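Long-range contact in nucleoside permease NupG (Escherichia coli K-12, PDB 7DLA), which carries purine and pyrimidine nucleosides across the inner membrane as a symporter of the major facilitator superfamily, driven by the proton motive force: residues A[20-32]-A[155-167]. The protein carries 1 engineered substitution. Residues are numbered along the deposited sequence; the frame is centred on the assembly and turned at random.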
loop_
_atom_site.group_PDB
_atom_site.type_symbol
_atom_site.label_atom_id
_atom_site.label_comp_id
_atom_site.label_asym_id
_atom_site.label_seq_id
_atom_site.Cartn_x
_atom_site.Cartn_y
_atom_site.Cartn_z
ATOM N N SER A 20 -7.684 -0.782 9.524
ATOM C CA SER A 20 -8.425 -0.058 10.552
ATOM C C SER A 20 -7.981 1.404 10.643
ATOM O O SER A 20 -8.756 2.274 11.063
ATOM C CB SER A 20 -8.245 -0.754 11.899
ATOM O OG SER A 20 -6.883 -0.743 12.312
ATOM N N TRP A 21 -6.738 1.696 10.245
ATOM C CA TRP A 21 -6.154 3.022 10.392
ATOM C C TRP A 21 -5.422 3.524 9.156
ATOM O O TRP A 21 -5.156 4.726 9.059
ATOM C CB TRP A 21 -5.190 3.010 11.579
ATOM C CG TRP A 21 -3.934 2.189 11.372
ATOM C CD1 TRP A 21 -3.684 0.913 11.821
ATOM C CD2 TRP A 21 -2.746 2.613 10.692
ATOM N NE1 TRP A 21 -2.414 0.523 11.446
ATOM C CE2 TRP A 21 -1.820 1.553 10.759
ATOM C CE3 TRP A 21 -2.376 3.793 10.040
ATOM C CZ2 TRP A 21 -0.559 1.644 10.200
ATOM C CZ3 TRP A 21 -1.147 3.873 9.494
ATOM C CH2 TRP A 21 -0.244 2.807 9.574
ATOM N N LEU A 22 -5.087 2.642 8.218
ATOM C CA LEU A 22 -4.166 3.004 7.149
ATOM C C LEU A 22 -4.646 4.241 6.389
ATOM O O LEU A 22 -3.913 5.224 6.276
ATOM C CB LEU A 22 -3.982 1.807 6.204
ATOM C CG LEU A 22 -2.881 1.747 5.121
ATOM C CD1 LEU A 22 -3.353 2.388 3.864
ATOM C CD2 LEU A 22 -1.624 2.439 5.599
ATOM N N THR A 23 -5.880 4.223 5.875
ATOM C CA THR A 23 -6.377 5.281 4.998
ATOM C C THR A 23 -6.885 6.504 5.739
ATOM O O THR A 23 -6.892 7.609 5.183
ATOM C CB THR A 23 -7.508 4.739 4.120
ATOM O OG1 THR A 23 -8.667 4.478 4.935
ATOM C CG2 THR A 23 -7.054 3.481 3.359
ATOM N N THR A 24 -7.313 6.332 6.969
ATOM C CA THR A 24 -7.907 7.384 7.759
ATOM C C THR A 24 -6.887 8.198 8.544
ATOM O O THR A 24 -7.145 9.373 8.819
ATOM C CB THR A 24 -8.918 6.717 8.678
ATOM O OG1 THR A 24 -8.205 5.767 9.469
ATOM C CG2 THR A 24 -9.969 5.981 7.860
ATOM N N LEU A 25 -5.716 7.617 8.841
ATOM C CA LEU A 25 -4.737 8.243 9.729
ATOM C C LEU A 25 -4.321 9.634 9.248
ATOM O O LEU A 25 -3.997 10.513 10.054
ATOM C CB LEU A 25 -3.510 7.347 9.861
ATOM C CG LEU A 25 -2.486 7.842 10.893
ATOM C CD1 LEU A 25 -3.040 7.984 12.322
ATOM C CD2 LEU A 25 -1.158 7.083 10.855
ATOM N N GLY A 26 -4.303 9.859 7.943
ATOM C CA GLY A 26 -4.041 11.203 7.466
ATOM C C GLY A 26 -5.056 12.188 7.988
ATOM O O GLY A 26 -4.695 13.223 8.535
ATOM N N SER A 27 -6.338 11.846 7.830
ATOM C CA SER A 27 -7.452 12.717 8.292
ATOM C C SER A 27 -7.342 12.961 9.802
ATOM O O SER A 27 -7.474 14.129 10.221
ATOM C CB SER A 27 -8.789 12.120 7.929
ATOM O OG SER A 27 -9.135 12.437 6.588
ATOM N N TYR A 28 -7.109 11.899 10.580
ATOM C CA TYR A 28 -6.995 12.014 12.029
ATOM C C TYR A 28 -5.820 12.905 12.411
ATOM O O TYR A 28 -5.896 13.654 13.394
ATOM C CB TYR A 28 -6.887 10.616 12.646
ATOM C CG TYR A 28 -6.324 10.549 14.046
ATOM C CD1 TYR A 28 -7.111 10.834 15.182
ATOM C CD2 TYR A 28 -5.000 10.182 14.235
ATOM C CE1 TYR A 28 -6.565 10.757 16.487
ATOM C CE2 TYR A 28 -4.454 10.099 15.503
ATOM C CZ TYR A 28 -5.225 10.379 16.635
ATOM O OH TYR A 28 -4.591 10.269 17.868
ATOM N N MET A 29 -4.737 12.870 11.627
ATOM C CA MET A 29 -3.659 13.818 11.874
ATOM C C MET A 29 -4.069 15.237 11.504
ATOM O O MET A 29 -3.700 16.191 12.195
ATOM C CB MET A 29 -2.417 13.403 11.101
ATOM C CG MET A 29 -1.862 12.120 11.615
ATOM S SD MET A 29 -0.232 11.727 11.046
ATOM C CE MET A 29 -0.666 10.720 9.607
ATOM N N PHE A 30 -4.851 15.403 10.445
ATOM C CA PHE A 30 -5.160 16.750 9.977
ATOM C C PHE A 30 -6.366 17.353 10.687
ATOM O O PHE A 30 -6.255 18.405 11.322
ATOM C CB PHE A 30 -5.375 16.733 8.464
ATOM C CG PHE A 30 -5.687 18.069 7.878
ATOM C CD1 PHE A 30 -4.679 18.974 7.614
ATOM C CD2 PHE A 30 -6.999 18.433 7.617
ATOM C CE1 PHE A 30 -4.960 20.204 7.060
ATOM C CE2 PHE A 30 -7.288 19.663 7.048
ATOM C CZ PHE A 30 -6.264 20.553 6.776
ATOM N N VAL A 31 -7.524 16.699 10.580
ATOM C CA VAL A 31 -8.747 17.265 11.137
ATOM C C VAL A 31 -8.685 17.310 12.659
ATOM O O VAL A 31 -8.963 18.347 13.276
ATOM C CB VAL A 31 -9.970 16.478 10.643
ATOM C CG1 VAL A 31 -11.147 16.679 11.588
ATOM C CG2 VAL A 31 -10.343 16.907 9.245
ATOM N N THR A 32 -8.299 16.204 13.288
ATOM C CA THR A 32 -8.265 16.170 14.742
ATOM C C THR A 32 -6.966 16.706 15.328
ATOM O O THR A 32 -7.001 17.614 16.156
ATOM C CB THR A 32 -8.558 14.749 15.242
ATOM O OG1 THR A 32 -9.744 14.260 14.603
ATOM C CG2 THR A 32 -8.738 14.726 16.735
ATOM N N PHE A 155 -15.352 6.482 14.109
ATOM C CA PHE A 155 -13.966 6.553 14.576
ATOM C C PHE A 155 -12.973 6.913 13.474
ATOM O O PHE A 155 -11.769 6.661 13.629
ATOM C CB PHE A 155 -13.535 5.240 15.221
ATOM C CG PHE A 155 -14.362 4.841 16.394
ATOM C CD1 PHE A 155 -14.809 5.791 17.293
ATOM C CD2 PHE A 155 -14.666 3.512 16.625
ATOM C CE1 PHE A 155 -15.542 5.429 18.391
ATOM C CE2 PHE A 155 -15.413 3.144 17.728
ATOM C CZ PHE A 155 -15.848 4.107 18.609
ATOM N N GLU A 156 -13.480 7.431 12.351
ATOM C CA GLU A 156 -12.602 7.826 11.217
ATOM C C GLU A 156 -11.628 8.893 11.725
ATOM O O GLU A 156 -10.414 8.613 11.789
ATOM C CB GLU A 156 -13.438 8.350 10.049
ATOM C CG GLU A 156 -13.580 7.353 8.913
ATOM C CD GLU A 156 -14.311 7.884 7.693
ATOM O OE1 GLU A 156 -15.517 7.595 7.555
ATOM O OE2 GLU A 156 -13.674 8.587 6.882
ATOM N N LEU A 157 -12.163 10.067 12.069
ATOM C CA LEU A 157 -11.375 11.175 12.617
ATOM C C LEU A 157 -10.857 10.903 14.031
ATOM O O LEU A 157 -10.235 11.797 14.626
ATOM C CB LEU A 157 -12.230 12.447 12.655
ATOM C CG LEU A 157 -12.926 12.815 11.341
ATOM C CD1 LEU A 157 -13.879 13.968 11.527
ATOM C CD2 LEU A 157 -11.924 13.101 10.209
ATOM N N SER A 158 -11.099 9.700 14.566
ATOM C CA SER A 158 -10.879 9.352 15.963
ATOM C C SER A 158 -9.697 8.412 16.155
ATOM O O SER A 158 -9.558 7.424 15.424
ATOM C CB SER A 158 -12.114 8.680 16.545
ATOM O OG SER A 158 -11.768 8.068 17.763
ATOM N N HIS A 159 -8.899 8.687 17.205
ATOM C CA HIS A 159 -7.760 7.864 17.628
ATOM C C HIS A 159 -8.179 6.443 17.972
ATOM O O HIS A 159 -7.338 5.584 18.271
ATOM C CB HIS A 159 -7.070 8.447 18.867
ATOM C CG HIS A 159 -7.829 8.214 20.138
ATOM N ND1 HIS A 159 -9.175 8.492 20.265
ATOM C CD2 HIS A 159 -7.448 7.663 21.314
ATOM C CE1 HIS A 159 -9.580 8.162 21.480
ATOM N NE2 HIS A 159 -8.552 7.652 22.134
ATOM N N MET A 160 -9.487 6.208 17.993
ATOM C CA MET A 160 -9.988 4.876 18.277
ATOM C C MET A 160 -9.512 3.868 17.246
ATOM O O MET A 160 -9.167 2.730 17.595
ATOM C CB MET A 160 -11.510 4.925 18.358
ATOM C CG MET A 160 -12.011 5.154 19.766
ATOM S SD MET A 160 -11.460 3.728 20.694
ATOM C CE MET A 160 -12.256 2.451 19.745
ATOM N N GLN A 161 -9.486 4.273 15.975
ATOM C CA GLN A 161 -9.033 3.379 14.917
ATOM C C GLN A 161 -7.751 2.669 15.324
ATOM O O GLN A 161 -7.596 1.464 15.088
ATOM C CB GLN A 161 -8.832 4.179 13.631
ATOM C CG GLN A 161 -7.734 5.220 13.751
ATOM C CD GLN A 161 -7.543 6.004 12.478
ATOM O OE1 GLN A 161 -8.436 6.033 11.657
ATOM N NE2 GLN A 161 -6.406 6.672 12.324
ATOM N N LEU A 162 -6.859 3.391 16.011
ATOM C CA LEU A 162 -5.557 2.852 16.390
ATOM C C LEU A 162 -5.689 1.818 17.508
ATOM O O LEU A 162 -5.002 0.780 17.506
ATOM C CB LEU A 162 -4.660 4.002 16.830
ATOM C CG LEU A 162 -3.943 4.832 15.765
ATOM C CD1 LEU A 162 -3.070 5.822 16.462
ATOM C CD2 LEU A 162 -3.117 4.011 14.787
ATOM N N TYR A 163 -6.562 2.086 18.482
ATOM C CA TYR A 163 -6.798 1.094 19.525
ATOM C C TYR A 163 -7.308 -0.193 18.911
ATOM O O TYR A 163 -6.856 -1.285 19.265
ATOM C CB TYR A 163 -7.780 1.640 20.571
ATOM C CG TYR A 163 -7.047 2.384 21.640
ATOM C CD1 TYR A 163 -5.778 1.990 22.000
ATOM C CD2 TYR A 163 -7.581 3.515 22.238
ATOM C CE1 TYR A 163 -5.066 2.658 22.939
ATOM C CE2 TYR A 163 -6.858 4.216 23.192
ATOM C CZ TYR A 163 -5.591 3.768 23.539
ATOM O OH TYR A 163 -4.809 4.407 24.475
ATOM N N ILE A 164 -8.216 -0.069 17.944
ATOM C CA ILE A 164 -8.796 -1.233 17.283
ATOM C C ILE A 164 -7.732 -1.996 16.491
ATOM O O ILE A 164 -7.693 -3.228 16.504
ATOM C CB ILE A 164 -9.955 -0.773 16.385
ATOM C CG1 ILE A 164 -10.966 0.001 17.221
ATOM C CG2 ILE A 164 -10.607 -1.949 15.696
ATOM C CD1 ILE A 164 -12.148 0.467 16.432
ATOM N N GLY A 165 -6.863 -1.284 15.780
ATOM C CA GLY A 165 -5.802 -1.965 15.059
ATOM C C GLY A 165 -4.879 -2.746 15.975
ATOM O O GLY A 165 -4.520 -3.890 15.689
ATOM N N ALA A 166 -4.464 -2.133 17.084
ATOM C CA ALA A 166 -3.669 -2.880 18.064
ATOM C C ALA A 166 -4.432 -4.082 18.621
ATOM O O ALA A 166 -3.847 -5.143 18.879
ATOM C CB ALA A 166 -3.244 -1.951 19.205
ATOM N N ALA A 167 -5.735 -3.921 18.844
ATOM C CA ALA A 167 -6.536 -5.017 19.361
ATOM C C ALA A 167 -6.541 -6.181 18.392
ATOM O O ALA A 167 -6.400 -7.339 18.807
ATOM C CB ALA A 167 -7.948 -4.524 19.636
#
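Ser-20 meets the helix of 160-167 at Gly-165, where the backbones come close: the two CA atoms are 5.6 Å apart and Ser-20 OG sits 3.2 Å from Gly-165 CA. Ser-20 OG also bonds to the carbonyl of Leu-17. Next, Trp-21 receives Leu-162 CD2 over one face of its indole, displaced toward the rim, while helix 68-86 adds Leu-83 to both side chains. Gln-161 brings CB to 3.2 Å from Ser-20 O and CG against Trp-21 CB, then lies alongside Thr-24, the two side chains running in opposite senses. Thr-24 also turns CG2 to Glu-156 CG at 4.0 Å; the Glu-156 carboxylate bonds to Ser-151, Asn-232 and His-236. Ser-27 CB touches Leu-157 CD2. With CG anti to the backbone N (chi1 161°), Tyr-28 reaches the turn before helix 160-177. Leu-157 O lies in the ring plane at its edge, 3.3 Å from Tyr-28 CD1, while Tyr-28 CE1 lies 3.2 Å from His-159 N and CZ approaches His-159 CB. Replacing Tyr-28 by an alanine is likely to open a gap between this turn and helix 25-32, leaving the backbone and CB of His-159 without the ring that covers them. Val-31 CG1 packs on Leu-157 CD1 at 3.8 Å. Finally, Thr-32 OG1 donates to Leu-157 O at 2.5 Å, in the carbonyl plane and on a lone pair, with a C=O...donor angle of 143°. Apolar packing, together with this bond to a backbone carbonyl, thus joins the periplasmic end of the first transmembrane helix to the turn linking two later ones, and the carboxylate's charge is probably met outside the pair.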